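Local coordinates for protein aerobactin synthase IucA (Klebsiella pneumoniae subsp. pneumoniae, PDB 5JM8) that probably catalyses an ATP-dependent ligation step in the biosynthesis of the siderophore aerobactin, as a member of the NIS synthetase family, at residues Tyr405-Phe414 with Phe482-Thr491; Gly421-Leu432 with Leu443-Met454. All blocks are in the same frame, centred on the assembly; numbering follows the deposited sequence.

Interaction 1: residues Tyr405-Phe414 with Phe482-Thr491. With ATP (adenosine-5'-triphosphate), chain I.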
loop_
_atom_site.group_PDB
_atom_site.type_symbol
_atom_site.label_atom_id
_atom_site.label_comp_id
_atom_site.label_asym_id
_atom_site.label_seq_id
_atom_site.Cartn_x
_atom_site.Cartn_y
_atom_site.Cartn_z
ATOM N N TYR A 405 -7.833 -27.608 -9.002
ATOM C CA TYR A 405 -7.262 -27.342 -10.317
ATOM C C TYR A 405 -8.165 -27.908 -11.406
ATOM O O TYR A 405 -8.389 -27.272 -12.435
ATOM C CB TYR A 405 -5.858 -27.939 -10.421
ATOM C CG TYR A 405 -5.295 -27.969 -11.828
ATOM C CD1 TYR A 405 -4.615 -26.878 -12.351
ATOM C CD2 TYR A 405 -5.434 -29.095 -12.626
ATOM C CE1 TYR A 405 -4.093 -26.905 -13.634
ATOM C CE2 TYR A 405 -4.919 -29.132 -13.910
ATOM C CZ TYR A 405 -4.250 -28.034 -14.409
ATOM O OH TYR A 405 -3.735 -28.067 -15.687
ATOM N N CYS A 406 -8.688 -29.105 -11.169
ATOM C CA CYS A 406 -9.597 -29.744 -12.113
ATOM C C CYS A 406 -10.891 -28.951 -12.271
ATOM O O CYS A 406 -11.358 -28.725 -13.387
ATOM C CB CYS A 406 -9.915 -31.170 -11.660
ATOM S SG CYS A 406 -8.493 -32.270 -11.631
ATOM N N HIS A 407 -11.464 -28.531 -11.148
ATOM C CA HIS A 407 -12.735 -27.813 -11.154
ATOM C C HIS A 407 -12.617 -26.401 -11.720
ATOM O O HIS A 407 -13.526 -25.923 -12.399
ATOM C CB HIS A 407 -13.309 -27.735 -9.738
ATOM C CG HIS A 407 -13.867 -29.030 -9.234
ATOM N ND1 HIS A 407 -13.361 -29.676 -8.126
ATOM C CD2 HIS A 407 -14.896 -29.792 -9.677
ATOM C CE1 HIS A 407 -14.052 -30.782 -7.911
ATOM N NE2 HIS A 407 -14.988 -30.876 -8.838
ATOM N N GLN A 408 -11.502 -25.734 -11.431
ATOM C CA GLN A 408 -11.318 -24.342 -11.830
ATOM C C GLN A 408 -10.692 -24.178 -13.212
ATOM O O GLN A 408 -11.001 -23.218 -13.920
ATOM C CB GLN A 408 -10.447 -23.610 -10.805
ATOM C CG GLN A 408 -11.077 -23.478 -9.426
ATOM C CD GLN A 408 -12.375 -22.697 -9.450
ATOM O OE1 GLN A 408 -12.690 -22.021 -10.431
ATOM N NE2 GLN A 408 -13.140 -22.794 -8.372
ATOM N N VAL A 409 -9.809 -25.100 -13.590
ATOM C CA VAL A 409 -9.098 -24.992 -14.860
ATOM C C VAL A 409 -9.672 -25.920 -15.927
ATOM O O VAL A 409 -10.091 -25.464 -16.991
ATOM C CB VAL A 409 -7.595 -25.297 -14.685
ATOM C CG1 VAL A 409 -6.855 -25.175 -16.014
ATOM C CG2 VAL A 409 -6.986 -24.363 -13.653
ATOM N N LEU A 410 -9.685 -27.217 -15.651
ATOM C CA LEU A 410 -10.071 -28.195 -16.661
ATOM C C LEU A 410 -11.554 -28.106 -17.008
ATOM O O LEU A 410 -11.929 -28.239 -18.174
ATOM C CB LEU A 410 -9.732 -29.612 -16.189
ATOM C CG LEU A 410 -8.253 -29.899 -15.911
ATOM C CD1 LEU A 410 -8.075 -31.348 -15.500
ATOM C CD2 LEU A 410 -7.384 -29.574 -17.121
ATOM N N LYS A 411 -12.395 -27.863 -16.008
ATOM C CA LYS A 411 -13.841 -27.878 -16.222
ATOM C C LYS A 411 -14.297 -26.830 -17.245
ATOM O O LYS A 411 -14.966 -27.177 -18.216
ATOM C CB LYS A 411 -14.583 -27.678 -14.895
ATOM C CG LYS A 411 -16.075 -27.961 -14.975
ATOM C CD LYS A 411 -16.721 -27.910 -13.605
ATOM N N PRO A 412 -13.936 -25.552 -17.045
ATOM C CA PRO A 412 -14.386 -24.569 -18.037
ATOM C C PRO A 412 -13.841 -24.815 -19.443
ATOM O O PRO A 412 -14.516 -24.503 -20.421
ATOM C CB PRO A 412 -13.856 -23.241 -17.484
ATOM C CG PRO A 412 -12.794 -23.610 -16.506
ATOM C CD PRO A 412 -13.221 -24.913 -15.927
ATOM N N LEU A 413 -12.638 -25.373 -19.541
ATOM C CA LEU A 413 -11.985 -25.552 -20.835
ATOM C C LEU A 413 -12.551 -26.732 -21.627
ATOM O O LEU A 413 -12.749 -26.631 -22.839
ATOM C CB LEU A 413 -10.480 -25.732 -20.638
ATOM C CG LEU A 413 -9.731 -24.489 -20.148
ATOM C CD1 LEU A 413 -8.316 -24.849 -19.728
ATOM C CD2 LEU A 413 -9.709 -23.400 -21.210
ATOM N N PHE A 414 -12.802 -27.849 -20.948
ATOM C CA PHE A 414 -13.413 -29.011 -21.588
ATOM C C PHE A 414 -14.877 -28.747 -21.930
ATOM O O PHE A 414 -15.401 -29.292 -22.901
ATOM C CB PHE A 414 -13.316 -30.243 -20.685
ATOM C CG PHE A 414 -11.990 -30.949 -20.748
ATOM C CD1 PHE A 414 -11.655 -31.731 -21.841
ATOM C CD2 PHE A 414 -11.092 -30.852 -19.698
ATOM C CE1 PHE A 414 -10.440 -32.389 -21.891
ATOM C CE2 PHE A 414 -9.875 -31.507 -19.744
ATOM C CZ PHE A 414 -9.549 -32.275 -20.840
ATOM N N PHE A 482 -5.552 -30.930 -28.456
ATOM C CA PHE A 482 -6.176 -30.527 -27.201
ATOM C C PHE A 482 -5.755 -31.350 -25.975
ATOM O O PHE A 482 -5.426 -30.778 -24.934
ATOM C CB PHE A 482 -7.694 -30.576 -27.356
ATOM C CG PHE A 482 -8.436 -29.900 -26.244
ATOM C CD1 PHE A 482 -8.704 -28.545 -26.301
ATOM C CD2 PHE A 482 -8.860 -30.615 -25.139
ATOM C CE1 PHE A 482 -9.385 -27.917 -25.282
ATOM C CE2 PHE A 482 -9.546 -29.991 -24.117
ATOM C CZ PHE A 482 -9.807 -28.640 -24.187
ATOM N N PRO A 483 -5.765 -32.688 -26.078
ATOM C CA PRO A 483 -5.323 -33.448 -24.903
ATOM C C PRO A 483 -3.815 -33.358 -24.643
ATOM O O PRO A 483 -3.387 -33.588 -23.514
ATOM C CB PRO A 483 -5.737 -34.887 -25.236
ATOM C CG PRO A 483 -5.871 -34.923 -26.710
ATOM C CD PRO A 483 -6.321 -33.564 -27.125
ATOM N N TYR A 484 -3.025 -33.037 -25.664
ATOM C CA TYR A 484 -1.596 -32.804 -25.456
ATOM C C TYR A 484 -1.382 -31.588 -24.570
ATOM O O TYR A 484 -0.803 -31.685 -23.490
ATOM C CB TYR A 484 -0.858 -32.600 -26.781
ATOM C CG TYR A 484 0.509 -31.962 -26.614
ATOM C CD1 TYR A 484 1.535 -32.631 -25.955
ATOM C CD2 TYR A 484 0.774 -30.688 -27.110
ATOM C CE1 TYR A 484 2.786 -32.048 -25.796
ATOM C CE2 TYR A 484 2.022 -30.102 -26.957
ATOM C CZ TYR A 484 3.020 -30.785 -26.302
ATOM O OH TYR A 484 4.251 -30.196 -26.154
ATOM N N TYR A 485 -1.853 -30.440 -25.039
ATOM C CA TYR A 485 -1.642 -29.187 -24.331
ATOM C C TYR A 485 -2.218 -29.208 -22.920
ATOM O O TYR A 485 -1.581 -28.730 -21.983
ATOM C CB TYR A 485 -2.261 -28.027 -25.114
ATOM C CG TYR A 485 -1.540 -27.701 -26.403
ATOM C CD1 TYR A 485 -0.369 -26.957 -26.400
ATOM C CD2 TYR A 485 -2.033 -28.134 -27.625
ATOM C CE1 TYR A 485 0.290 -26.661 -27.579
ATOM C CE2 TYR A 485 -1.381 -27.839 -28.807
ATOM C CZ TYR A 485 -0.222 -27.102 -28.778
ATOM O OH TYR A 485 0.430 -26.806 -29.952
ATOM N N LEU A 486 -3.410 -29.778 -22.766
ATOM C CA LEU A 486 -4.189 -29.577 -21.548
ATOM C C LEU A 486 -3.995 -30.659 -20.485
ATOM O O LEU A 486 -4.324 -30.439 -19.320
ATOM C CB LEU A 486 -5.674 -29.467 -21.904
ATOM C CG LEU A 486 -6.639 -29.098 -20.771
ATOM C CD1 LEU A 486 -6.189 -27.851 -20.021
ATOM C CD2 LEU A 486 -8.040 -28.901 -21.324
ATOM N N LEU A 487 -3.459 -31.815 -20.871
ATOM C CA LEU A 487 -3.208 -32.891 -19.916
ATOM C C LEU A 487 -1.727 -33.239 -19.826
ATOM O O LEU A 487 -1.181 -33.352 -18.730
ATOM C CB LEU A 487 -4.008 -34.141 -20.286
ATOM C CG LEU A 487 -5.508 -34.050 -20.010
ATOM C CD1 LEU A 487 -6.249 -35.120 -20.773
ATOM C CD2 LEU A 487 -5.791 -34.160 -18.518
ATOM N N VAL A 488 -1.084 -33.421 -20.976
ATOM C CA VAL A 488 0.337 -33.747 -20.998
ATOM C C VAL A 488 1.156 -32.518 -20.630
ATOM O O VAL A 488 1.890 -32.525 -19.643
ATOM C CB VAL A 488 0.788 -34.271 -22.379
ATOM C CG1 VAL A 488 2.288 -34.559 -22.389
ATOM C CG2 VAL A 488 0.008 -35.519 -22.758
ATOM N N ASN A 489 1.025 -31.462 -21.425
ATOM C CA ASN A 489 1.790 -30.240 -21.202
ATOM C C ASN A 489 1.041 -29.270 -20.288
ATOM O O ASN A 489 0.902 -28.086 -20.598
ATOM C CB ASN A 489 2.116 -29.565 -22.540
ATOM C CG ASN A 489 3.136 -28.452 -22.397
ATOM O OD1 ASN A 489 3.874 -28.401 -21.417
ATOM N ND2 ASN A 489 3.182 -27.556 -23.376
ATOM N N SER A 490 0.563 -29.780 -19.157
ATOM C CA SER A 490 -0.173 -28.966 -18.196
ATOM C C SER A 490 -0.468 -29.734 -16.918
ATOM O O SER A 490 0.197 -29.553 -15.898
ATOM C CB SER A 490 -1.487 -28.471 -18.803
ATOM O OG SER A 490 -1.341 -27.176 -19.355
ATOM N N THR A 491 -1.477 -30.593 -16.987
ATOM C CA THR A 491 -1.970 -31.295 -15.816
ATOM C C THR A 491 -0.922 -32.241 -15.246
ATOM O O THR A 491 -0.734 -32.309 -14.036
ATOM C CB THR A 491 -3.242 -32.083 -16.154
ATOM O OG1 THR A 491 -4.190 -31.209 -16.777
ATOM C CG2 THR A 491 -3.855 -32.694 -14.900
HETATM P PG ATP I . 1.747 -15.064 -25.162
HETATM O O1G ATP I . 2.337 -13.765 -24.673
HETATM O O2G ATP I . 1.214 -15.940 -24.054
HETATM O O3G ATP I . 0.782 -14.904 -26.312
HETATM P PB ATP I . 3.136 -16.721 -27.106
HETATM O O1B ATP I . 4.554 -16.582 -27.601
HETATM O O2B ATP I . 1.987 -16.375 -28.027
HETATM O O3B ATP I . 3.016 -15.907 -25.710
HETATM P PA ATP I . 3.320 -19.568 -27.359
HETATM O O1A ATP I . 3.299 -19.267 -28.836
HETATM O O2A ATP I . 2.456 -20.676 -26.808
HETATM O O3A ATP I . 2.934 -18.225 -26.557
HETATM O "O5'" ATP I . 4.824 -19.849 -26.868
HETATM C "C5'" ATP I . 5.031 -20.128 -25.488
HETATM C "C4'" ATP I . 6.392 -19.644 -25.010
HETATM O "O4'" ATP I . 6.540 -20.017 -23.639
HETATM C "C3'" ATP I . 7.554 -20.258 -25.778
HETATM O "O3'" ATP I . 8.449 -19.223 -26.205
HETATM C "C2'" ATP I . 8.233 -21.205 -24.806
HETATM O "O2'" ATP I . 9.654 -21.108 -24.872
HETATM C "C1'" ATP I . 7.736 -20.773 -23.437
HETATM N N9 ATP I . 7.439 -21.932 -22.566
HETATM C C8 ATP I . 8.034 -22.156 -21.383
HETATM N N7 ATP I . 7.561 -23.294 -20.815
HETATM C C5 ATP I . 6.642 -23.809 -21.649
HETATM C C6 ATP I . 5.761 -24.994 -21.650
HETATM N N6 ATP I . 5.797 -25.854 -20.605
HETATM N N1 ATP I . 4.945 -25.173 -22.714
HETATM C C2 ATP I . 4.918 -24.310 -23.748
HETATM N N3 ATP I . 5.695 -23.213 -23.806
HETATM C C4 ATP I . 6.563 -22.911 -22.807
#
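The ring of F414 takes L486 CD2 over one face, 3.9 Å from the ring centroid, in a CH-pi contact. The edge of F482 is turned toward the same ring as an offset edge-to-face pair, centroids 5.3 Å apart and planes at 72°, while L410 CB and L487 CD1 lie at the F414 rim. The Y405 ring has V409 CB over one face and T491 OG1 in plane at its edge. Y405 OH gives T491 OG1 only a weak hydrogen bond of 3.4 Å; T491 OG1 itself donates to L486 O at 2.7 Å, back into its own helix. With CG anti to the backbone N (chi1 -173°), L486 reaches toward the other helix and sets CD1 3.6 Å from L410 CD2 and 3.7 Å from L413 CD1. Beyond this buried apolar contact, N489, centre of an inverse gamma turn, pairs its amide with the adenine of ATP: ND2 donates to N1 at 3.0 Å and OD1 accepts from N6. The two segments, from helices 394-420 and 475-500, run nearly antiparallel, with helices 506-521 and 528-535 packed against F414 and strand 440-445 against V409, P412 and L413.

Interaction 2: residues Gly421-Leu432 with Leu443-Met454. With MG (magnesium ion), chain J; ATP (adenosine-5'-triphosphate), chain I.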
loop_
_atom_site.group_PDB
_atom_site.type_symbol
_atom_site.label_atom_id
_atom_site.label_comp_id
_atom_site.label_asym_id
_atom_site.label_seq_id
_atom_site.Cartn_x
_atom_site.Cartn_y
_atom_site.Cartn_z
ATOM N N GLY A 421 -18.298 -25.482 -28.506
ATOM C CA GLY A 421 -17.428 -25.683 -29.655
ATOM C C GLY A 421 -16.210 -24.777 -29.685
ATOM O O GLY A 421 -15.550 -24.653 -30.717
ATOM N N LEU A 422 -15.909 -24.152 -28.550
ATOM C CA LEU A 422 -14.761 -23.254 -28.443
ATOM C C LEU A 422 -13.513 -23.998 -27.980
ATOM O O LEU A 422 -13.488 -24.580 -26.896
ATOM C CB LEU A 422 -15.072 -22.105 -27.477
ATOM C CG LEU A 422 -13.901 -21.204 -27.067
ATOM C CD1 LEU A 422 -13.291 -20.523 -28.280
ATOM C CD2 LEU A 422 -14.365 -20.182 -26.047
ATOM N N VAL A 423 -12.475 -23.961 -28.806
ATOM C CA VAL A 423 -11.215 -24.619 -28.490
ATOM C C VAL A 423 -10.192 -23.603 -27.994
ATOM O O VAL A 423 -9.758 -22.734 -28.748
ATOM C CB VAL A 423 -10.647 -25.360 -29.718
ATOM C CG1 VAL A 423 -9.360 -26.093 -29.363
ATOM C CG2 VAL A 423 -11.677 -26.332 -30.270
ATOM N N LEU A 424 -9.823 -23.712 -26.720
ATOM C CA LEU A 424 -8.721 -22.932 -26.166
ATOM C C LEU A 424 -7.568 -23.868 -25.832
ATOM O O LEU A 424 -7.626 -24.619 -24.858
ATOM C CB LEU A 424 -9.159 -22.155 -24.921
ATOM C CG LEU A 424 -10.249 -21.099 -25.121
ATOM C CD1 LEU A 424 -10.585 -20.433 -23.800
ATOM C CD2 LEU A 424 -9.828 -20.059 -26.146
ATOM N N LEU A 425 -6.529 -23.831 -26.660
ATOM C CA LEU A 425 -5.368 -24.694 -26.474
ATOM C C LEU A 425 -4.505 -24.168 -25.339
ATOM O O LEU A 425 -3.605 -23.355 -25.548
ATOM C CB LEU A 425 -4.554 -24.786 -27.763
ATOM C CG LEU A 425 -5.321 -25.339 -28.966
ATOM C CD1 LEU A 425 -4.501 -25.199 -30.237
ATOM C CD2 LEU A 425 -5.714 -26.794 -28.737
ATOM N N ALA A 426 -4.786 -24.646 -24.134
ATOM C CA ALA A 426 -4.173 -24.104 -22.935
ATOM C C ALA A 426 -2.830 -24.746 -22.612
ATOM O O ALA A 426 -2.776 -25.834 -22.038
ATOM C CB ALA A 426 -5.115 -24.270 -21.768
ATOM N N HIS A 427 -1.748 -24.059 -22.971
ATOM C CA HIS A 427 -0.419 -24.439 -22.510
ATOM C C HIS A 427 -0.358 -24.379 -20.998
ATOM O O HIS A 427 -1.277 -23.909 -20.334
ATOM C CB HIS A 427 0.671 -23.513 -23.062
ATOM C CG HIS A 427 0.890 -23.619 -24.534
ATOM N ND1 HIS A 427 0.295 -22.768 -25.441
ATOM C CD2 HIS A 427 1.663 -24.459 -25.260
ATOM C CE1 HIS A 427 0.684 -23.087 -26.662
ATOM N NE2 HIS A 427 1.517 -24.108 -26.580
ATOM N N GLN A 428 0.759 -24.841 -20.462
ATOM C CA GLN A 428 1.117 -24.566 -19.085
ATOM C C GLN A 428 1.490 -23.092 -18.931
ATOM O O GLN A 428 1.594 -22.571 -17.819
ATOM C CB GLN A 428 2.280 -25.449 -18.678
ATOM C CG GLN A 428 2.392 -25.682 -17.213
ATOM C CD GLN A 428 3.564 -26.569 -16.866
ATOM O OE1 GLN A 428 3.954 -26.652 -15.709
ATOM N NE2 GLN A 428 4.130 -27.243 -17.867
ATOM N N GLN A 429 1.705 -22.435 -20.068
ATOM C CA GLN A 429 2.077 -21.027 -20.107
ATOM C C GLN A 429 0.882 -20.131 -20.455
ATOM O O GLN A 429 0.929 -18.921 -20.241
ATOM C CB GLN A 429 3.215 -20.821 -21.113
ATOM C CG GLN A 429 3.803 -19.412 -21.131
ATOM C CD GLN A 429 3.261 -18.538 -22.248
ATOM O OE1 GLN A 429 2.545 -19.001 -23.135
ATOM N NE2 GLN A 429 3.614 -17.259 -22.211
ATOM N N ASN A 430 -0.183 -20.726 -20.990
ATOM C CA ASN A 430 -1.414 -19.991 -21.280
ATOM C C ASN A 430 -2.398 -20.063 -20.122
ATOM O O ASN A 430 -3.431 -19.398 -20.138
ATOM C CB ASN A 430 -2.078 -20.531 -22.544
ATOM C CG ASN A 430 -1.278 -20.241 -23.791
ATOM O OD1 ASN A 430 -0.357 -19.425 -23.777
ATOM N ND2 ASN A 430 -1.632 -20.901 -24.886
ATOM N N ILE A 431 -2.070 -20.878 -19.124
ATOM C CA ILE A 431 -2.918 -21.046 -17.953
ATOM C C ILE A 431 -2.450 -20.187 -16.785
ATOM O O ILE A 431 -1.381 -20.428 -16.218
ATOM C CB ILE A 431 -2.950 -22.519 -17.505
ATOM C CG1 ILE A 431 -3.700 -23.361 -18.534
ATOM C CG2 ILE A 431 -3.628 -22.653 -16.145
ATOM C CD1 ILE A 431 -3.475 -24.856 -18.395
ATOM N N LEU A 432 -3.261 -19.195 -16.427
ATOM C CA LEU A 432 -3.040 -18.421 -15.212
ATOM C C LEU A 432 -3.965 -18.954 -14.125
ATOM O O LEU A 432 -5.190 -18.922 -14.260
ATOM C CB LEU A 432 -3.281 -16.932 -15.454
ATOM C CG LEU A 432 -2.495 -16.315 -16.614
ATOM C CD1 LEU A 432 -2.921 -14.873 -16.858
ATOM C CD2 LEU A 432 -0.998 -16.391 -16.351
ATOM N N LEU A 443 -9.673 -19.283 -13.018
ATOM C CA LEU A 443 -8.786 -19.430 -14.167
ATOM C C LEU A 443 -8.809 -18.181 -15.037
ATOM O O LEU A 443 -9.861 -17.577 -15.251
ATOM C CB LEU A 443 -9.186 -20.652 -15.004
ATOM C CG LEU A 443 -8.544 -20.783 -16.393
ATOM C CD1 LEU A 443 -7.049 -21.047 -16.277
ATOM C CD2 LEU A 443 -9.217 -21.870 -17.220
ATOM N N ILE A 444 -7.638 -17.800 -15.538
ATOM C CA ILE A 444 -7.543 -16.777 -16.568
ATOM C C ILE A 444 -6.701 -17.307 -17.731
ATOM O O ILE A 444 -5.514 -17.599 -17.570
ATOM C CB ILE A 444 -6.938 -15.465 -16.028
ATOM C CG1 ILE A 444 -7.755 -14.956 -14.835
ATOM C CG2 ILE A 444 -6.897 -14.412 -17.131
ATOM C CD1 ILE A 444 -7.170 -13.733 -14.157
ATOM N N TYR A 445 -7.332 -17.443 -18.894
ATOM C CA TYR A 445 -6.656 -17.935 -20.087
ATOM C C TYR A 445 -6.040 -16.790 -20.874
ATOM O O TYR A 445 -6.625 -15.714 -20.989
ATOM C CB TYR A 445 -7.620 -18.717 -20.982
ATOM C CG TYR A 445 -6.987 -19.159 -22.283
ATOM C CD1 TYR A 445 -6.294 -20.359 -22.368
ATOM C CD2 TYR A 445 -7.071 -18.369 -23.423
ATOM C CE1 TYR A 445 -5.708 -20.762 -23.552
ATOM C CE2 TYR A 445 -6.488 -18.764 -24.609
ATOM C CZ TYR A 445 -5.808 -19.959 -24.668
ATOM O OH TYR A 445 -5.229 -20.351 -25.851
ATOM N N ARG A 446 -4.861 -17.055 -21.427
ATOM C CA ARG A 446 -4.093 -16.070 -22.174
ATOM C C ARG A 446 -3.648 -16.655 -23.513
ATOM O O ARG A 446 -3.535 -17.872 -23.644
ATOM C CB ARG A 446 -2.888 -15.624 -21.348
ATOM C CG ARG A 446 -1.807 -14.922 -22.134
ATOM C CD ARG A 446 -0.685 -14.500 -21.225
ATOM N NE ARG A 446 0.051 -15.640 -20.686
ATOM C CZ ARG A 446 0.829 -15.575 -19.611
ATOM N NH1 ARG A 446 0.960 -14.429 -18.957
ATOM N NH2 ARG A 446 1.470 -16.651 -19.181
ATOM N N ASP A 447 -3.406 -15.777 -24.486
ATOM C CA ASP A 447 -2.952 -16.144 -25.831
ATOM C C ASP A 447 -4.120 -16.622 -26.690
ATOM O O ASP A 447 -4.427 -17.812 -26.746
ATOM C CB ASP A 447 -1.860 -17.219 -25.782
ATOM C CG ASP A 447 -1.107 -17.351 -27.099
ATOM O OD1 ASP A 447 -1.533 -16.737 -28.100
ATOM O OD2 ASP A 447 -0.093 -18.079 -27.132
ATOM N N CYS A 448 -4.752 -15.675 -27.373
ATOM C CA CYS A 448 -5.907 -15.961 -28.212
ATOM C C CYS A 448 -5.494 -16.505 -29.575
ATOM O O CYS A 448 -6.336 -16.906 -30.378
ATOM C CB CYS A 448 -6.749 -14.698 -28.376
ATOM S SG CYS A 448 -7.192 -13.942 -26.798
ATOM N N GLN A 449 -4.190 -16.515 -29.831
ATOM C CA GLN A 449 -3.653 -17.118 -31.046
ATOM C C GLN A 449 -3.921 -18.622 -31.052
ATOM O O GLN A 449 -3.891 -19.264 -32.102
ATOM C CB GLN A 449 -2.152 -16.841 -31.157
ATOM C CG GLN A 449 -1.516 -17.290 -32.464
ATOM C CD GLN A 449 -0.048 -16.912 -32.554
ATOM O OE1 GLN A 449 0.476 -16.197 -31.699
ATOM N NE2 GLN A 449 0.622 -17.393 -33.593
ATOM N N GLY A 450 -4.186 -19.172 -29.868
ATOM C CA GLY A 450 -4.468 -20.587 -29.710
ATOM C C GLY A 450 -5.954 -20.872 -29.580
ATOM O O GLY A 450 -6.352 -21.890 -29.008
ATOM N N SER A 451 -6.775 -19.964 -30.102
ATOM C CA SER A 451 -8.218 -20.161 -30.128
ATOM C C SER A 451 -8.637 -20.796 -31.447
ATOM O O SER A 451 -8.143 -20.419 -32.511
ATOM C CB SER A 451 -8.956 -18.836 -29.927
ATOM O OG SER A 451 -8.681 -17.931 -30.980
ATOM N N ALA A 452 -9.545 -21.762 -31.365
ATOM C CA ALA A 452 -10.080 -22.418 -32.548
ATOM C C ALA A 452 -11.514 -22.855 -32.286
ATOM O O ALA A 452 -11.959 -22.889 -31.136
ATOM C CB ALA A 452 -9.221 -23.605 -32.935
ATOM N N PHE A 453 -12.234 -23.189 -33.352
ATOM C CA PHE A 453 -13.654 -23.500 -33.246
ATOM C C PHE A 453 -13.999 -24.829 -33.907
ATOM O O PHE A 453 -13.500 -25.152 -34.984
ATOM C CB PHE A 453 -14.480 -22.371 -33.863
ATOM C CG PHE A 453 -14.186 -21.021 -33.271
ATOM C CD1 PHE A 453 -14.763 -20.637 -32.073
ATOM C CD2 PHE A 453 -13.327 -20.140 -33.909
ATOM C CE1 PHE A 453 -14.492 -19.396 -31.522
ATOM C CE2 PHE A 453 -13.054 -18.897 -33.363
ATOM C CZ PHE A 453 -13.637 -18.526 -32.168
ATOM N N MET A 454 -14.854 -25.594 -33.237
ATOM C CA MET A 454 -15.323 -26.868 -33.754
ATOM C C MET A 454 -16.477 -26.628 -34.717
ATOM O O MET A 454 -17.034 -25.531 -34.757
ATOM C CB MET A 454 -15.760 -27.783 -32.609
ATOM C CG MET A 454 -14.657 -28.069 -31.609
ATOM S SD MET A 454 -13.196 -28.762 -32.391
ATOM C CE MET A 454 -13.854 -30.303 -33.029
HETATM MG MG MG J . 1.103 -18.664 -24.882
HETATM P PG ATP I . 1.747 -15.064 -25.162
HETATM O O1G ATP I . 2.337 -13.765 -24.673
HETATM O O2G ATP I . 1.214 -15.940 -24.054
HETATM O O3G ATP I . 0.782 -14.904 -26.312
HETATM P PB ATP I . 3.136 -16.721 -27.106
HETATM O O1B ATP I . 4.554 -16.582 -27.601
HETATM O O2B ATP I . 1.987 -16.375 -28.027
HETATM O O3B ATP I . 3.016 -15.907 -25.710
HETATM P PA ATP I . 3.320 -19.568 -27.359
HETATM O O1A ATP I . 3.299 -19.267 -28.836
HETATM O O2A ATP I . 2.456 -20.676 -26.808
HETATM O O3A ATP I . 2.934 -18.225 -26.557
HETATM O "O5'" ATP I . 4.824 -19.849 -26.868
HETATM C "C5'" ATP I . 5.031 -20.128 -25.488
HETATM C "C4'" ATP I . 6.392 -19.644 -25.010
HETATM O "O4'" ATP I . 6.540 -20.017 -23.639
HETATM C "C3'" ATP I . 7.554 -20.258 -25.778
HETATM O "O3'" ATP I . 8.449 -19.223 -26.205
HETATM C "C2'" ATP I . 8.233 -21.205 -24.806
HETATM O "O2'" ATP I . 9.654 -21.108 -24.872
HETATM C "C1'" ATP I . 7.736 -20.773 -23.437
HETATM N N9 ATP I . 7.439 -21.932 -22.566
HETATM C C8 ATP I . 8.034 -22.156 -21.383
HETATM N N7 ATP I . 7.561 -23.294 -20.815
HETATM C C5 ATP I . 6.642 -23.809 -21.649
HETATM C C6 ATP I . 5.761 -24.994 -21.650
HETATM N N6 ATP I . 5.797 -25.854 -20.605
HETATM N N1 ATP I . 4.945 -25.173 -22.714
HETATM C C2 ATP I . 4.918 -24.310 -23.748
HETATM N N3 ATP I . 5.695 -23.213 -23.806
HETATM C C4 ATP I . 6.563 -22.911 -22.807
#
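L432, R446 and Y445 carry the contact between the strands of the hairpin and the loops beside them. L432 pairs with I444 through two backbone bonds, L432 N to I444 O and I444 N to L432 O, each 3.0 Å. Its CD2 lies over one face of the R446 guanidinium, whose NH2 donates in plane to Q429 O at 2.6 Å (N-H...O 167°). The arginine chain bends at chi3 (68°) toward that carbonyl, and NH1 forms a salt bridge with E142, which leaves the group gripped at two ends. L424 CB lies over one face of the Y445 ring, 4.0 Å from its centroid, a CH-pi contact; A426 CA and L425 O lie at the edge. L425 O also accepts N430 ND2 in the plane of that amide, fixing its rotation, so that OD1 faces the magnesium ion at 2.0 Å. Q429 OE1 (2.3 Å) and D447 OD2 (2.6 Å) also bind the magnesium ion, as does ATP O3A; T263 holds Q429 NE2 and K278 pairs with D447 OD1. Away from the metal, V423 and A452 form an antiparallel hydrogen-bonded pair in a short second ladder; V423 CG2 meets M454 SD just beyond the strand. The beta hairpin and its loops thus supply the protein ligands of the magnesium ion and part of the ATP pocket of this NIS synthetase.

From the N terminus, the chain runs along helix 394-420, the first half of interaction 1, and passes almost at once into strand 422-424. It then threads a loop, the hairpin of strands 431-435 and 440-445, a second loop and strand 451-453. Interaction 2 closes this excursion twice, at the hairpin and again at the outer ladder. Helix 475-500 comes later and shuts the larger loop, so interaction 2 is nested inside interaction 1. They lie about 10 Å apart, centre to centre: Q408 touches L443, S490 meets A426 and I431, and Y485 stacks edge-to-face with H427. N489 of helix 475-500 meets the adenine of ATP, while the loops of interaction 2 meet its phosphates, the magnesium ion and part of the adenine.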